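PDB 3MOI: probable dehydrogenase from Bordetella bronchiseptica, which probably catalyses an NAD(P)-dependent oxidation or reduction on a substrate not yet established, as a member of the Gfo/Idh/MocA oxidoreductase family. Local coordinates for residues A[77-82]-A[106-111]. Coordinates in Å, arbitrary orientation, origin at the centre of the assembly. Numbering follows the deposited sequence.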
loop_
_atom_site.group_PDB
_atom_site.type_symbol
_atom_site.label_atom_id
_atom_site.label_comp_id
_atom_site.label_asym_id
_atom_site.label_seq_id
_atom_site.Cartn_x
_atom_site.Cartn_y
_atom_site.Cartn_z
ATOM N N HIS A 77 8.983 -16.868 -27.850
ATOM C CA HIS A 77 7.521 -17.001 -27.809
ATOM C C HIS A 77 6.826 -16.663 -29.107
ATOM O O HIS A 77 5.951 -17.383 -29.545
ATOM C CB HIS A 77 6.939 -16.162 -26.731
ATOM C CG HIS A 77 7.220 -16.659 -25.361
ATOM N ND1 HIS A 77 6.915 -15.923 -24.241
ATOM C CD2 HIS A 77 7.745 -17.815 -24.919
ATOM C CE1 HIS A 77 7.247 -16.613 -23.165
ATOM N NE2 HIS A 77 7.767 -17.756 -23.545
ATOM N N CYS A 78 7.201 -15.586 -29.732
ATOM C CA CYS A 78 6.566 -15.203 -30.975
ATOM C C CYS A 78 6.563 -16.321 -32.012
ATOM O O CYS A 78 5.495 -16.722 -32.541
ATOM C CB CYS A 78 7.242 -13.962 -31.578
ATOM S SG CYS A 78 6.446 -13.423 -33.089
ATOM N N GLU A 79 7.740 -16.825 -32.336
ATOM C CA GLU A 79 7.775 -17.840 -33.387
ATOM C C GLU A 79 7.136 -19.148 -32.911
ATOM O O GLU A 79 6.574 -19.866 -33.694
ATOM C CB GLU A 79 9.205 -18.100 -33.892
ATOM C CG GLU A 79 10.113 -18.767 -32.839
ATOM C CD GLU A 79 11.601 -18.746 -33.235
ATOM O OE1 GLU A 79 12.031 -19.854 -33.761
ATOM O OE2 GLU A 79 12.294 -17.649 -33.024
ATOM N N HIS A 80 7.223 -19.437 -31.626
ATOM C CA HIS A 80 6.605 -20.668 -31.126
ATOM C C HIS A 80 5.074 -20.549 -31.260
ATOM O O HIS A 80 4.388 -21.469 -31.669
ATOM C CB HIS A 80 7.041 -20.981 -29.672
ATOM C CG HIS A 80 8.370 -21.668 -29.539
ATOM N ND1 HIS A 80 9.021 -21.792 -28.318
ATOM C CD2 HIS A 80 9.151 -22.304 -30.452
ATOM C CE1 HIS A 80 10.148 -22.470 -28.494
ATOM N NE2 HIS A 80 10.252 -22.792 -29.779
ATOM N N VAL A 81 4.549 -19.363 -31.001
ATOM C CA VAL A 81 3.118 -19.152 -31.100
ATOM C C VAL A 81 2.642 -19.169 -32.539
ATOM O O VAL A 81 1.610 -19.795 -32.867
ATOM C CB VAL A 81 2.714 -17.876 -30.363
ATOM C CG1 VAL A 81 1.422 -17.305 -30.939
ATOM C CG2 VAL A 81 2.620 -18.179 -28.830
ATOM N N VAL A 82 3.367 -18.505 -33.422
ATOM C CA VAL A 82 3.024 -18.588 -34.823
ATOM C C VAL A 82 3.082 -20.005 -35.328
ATOM O O VAL A 82 2.222 -20.469 -36.053
ATOM C CB VAL A 82 3.948 -17.712 -35.648
ATOM C CG1 VAL A 82 3.761 -17.993 -37.152
ATOM C CG2 VAL A 82 3.676 -16.232 -35.241
ATOM N N ARG A 106 2.137 -9.778 -34.313
ATOM C CA ARG A 106 2.261 -10.963 -35.149
ATOM C C ARG A 106 1.584 -12.155 -34.515
ATOM O O ARG A 106 1.042 -13.025 -35.227
ATOM C CB ARG A 106 3.724 -11.365 -35.415
ATOM C CG ARG A 106 4.555 -10.460 -36.360
ATOM C CD ARG A 106 5.932 -11.215 -36.645
ATOM N NE ARG A 106 5.673 -12.490 -37.365
ATOM C CZ ARG A 106 6.406 -13.607 -37.306
ATOM N NH1 ARG A 106 7.481 -13.737 -36.507
ATOM N NH2 ARG A 106 6.030 -14.635 -38.048
ATOM N N MET A 107 1.609 -12.195 -33.196
ATOM C CA MET A 107 1.015 -13.315 -32.428
ATOM C C MET A 107 -0.535 -13.282 -32.531
ATOM O O MET A 107 -1.193 -14.300 -32.850
ATOM C CB MET A 107 1.527 -13.297 -30.974
ATOM C CG MET A 107 3.065 -13.691 -30.791
ATOM S SD MET A 107 3.821 -13.358 -29.191
ATOM C CE MET A 107 4.383 -11.866 -29.593
ATOM N N ILE A 108 -1.093 -12.090 -32.366
ATOM C CA ILE A 108 -2.522 -11.874 -32.448
ATOM C C ILE A 108 -2.995 -12.288 -33.850
ATOM O O ILE A 108 -3.934 -13.066 -34.002
ATOM C CB ILE A 108 -2.853 -10.391 -32.090
ATOM C CG1 ILE A 108 -2.616 -10.173 -30.562
ATOM C CG2 ILE A 108 -4.275 -9.974 -32.492
ATOM C CD1 ILE A 108 -2.505 -8.697 -30.111
ATOM N N GLU A 109 -2.283 -11.842 -34.869
ATOM C CA GLU A 109 -2.739 -12.024 -36.218
ATOM C C GLU A 109 -2.717 -13.514 -36.576
ATOM O O GLU A 109 -3.681 -14.060 -37.114
ATOM C CB GLU A 109 -1.951 -11.107 -37.153
ATOM C CG GLU A 109 -2.191 -9.596 -36.833
ATOM C CD GLU A 109 -1.237 -8.558 -37.537
ATOM O OE1 GLU A 109 -0.125 -8.914 -38.013
ATOM O OE2 GLU A 109 -1.619 -7.352 -37.608
ATOM N N ALA A 110 -1.677 -14.195 -36.134
ATOM C CA ALA A 110 -1.571 -15.635 -36.370
ATOM C C ALA A 110 -2.672 -16.425 -35.640
ATOM O O ALA A 110 -3.313 -17.307 -36.219
ATOM C CB ALA A 110 -0.192 -16.141 -35.955
ATOM N N VAL A 111 -2.905 -16.102 -34.385
ATOM C CA VAL A 111 -3.902 -16.824 -33.597
ATOM C C VAL A 111 -5.263 -16.597 -34.184
ATOM O O VAL A 111 -5.995 -17.562 -34.376
ATOM C CB VAL A 111 -3.837 -16.412 -32.088
ATOM C CG1 VAL A 111 -5.098 -16.730 -31.362
ATOM C CG2 VAL A 111 -2.590 -17.048 -31.443
#
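Segments 77-82 and 106-111, on neighbouring helices 77-86 and 101-114 of the nucleotide-binding domain, pack side by side through mainly apolar side chains; the axes of these segments lie 7° from parallel and approach to 9.1 Å. M107 reaches across the groove, its long, flexible thioether laying SD 3.8 Å from CA of C78, while M107 CG meets V81 CG1 at 4.0 Å. C78 is compact enough to sit between M107 and R106, its CB 4.1 Å from M107 CE. Further along, small A110 allows close approach, its CB touching V82 CG2 at 3.9 Å. The helices belong to successive right-handed beta-alpha-beta crossovers of the Rossmann fold, which share strand 90-93 and so place them side by side on one face of the parallel sheet. Beta-branched V81 fills the side nearer the sheet, with CG1 4.1 Å from V111 CG2 and further contact to I70. At the exposed margin R106 brings its guanidinium over the neighbouring helix: V82 CG2 covers one face, 4.0 Å from R106 NH2, and C78 SG lies 3.6 Å from R106 NH1.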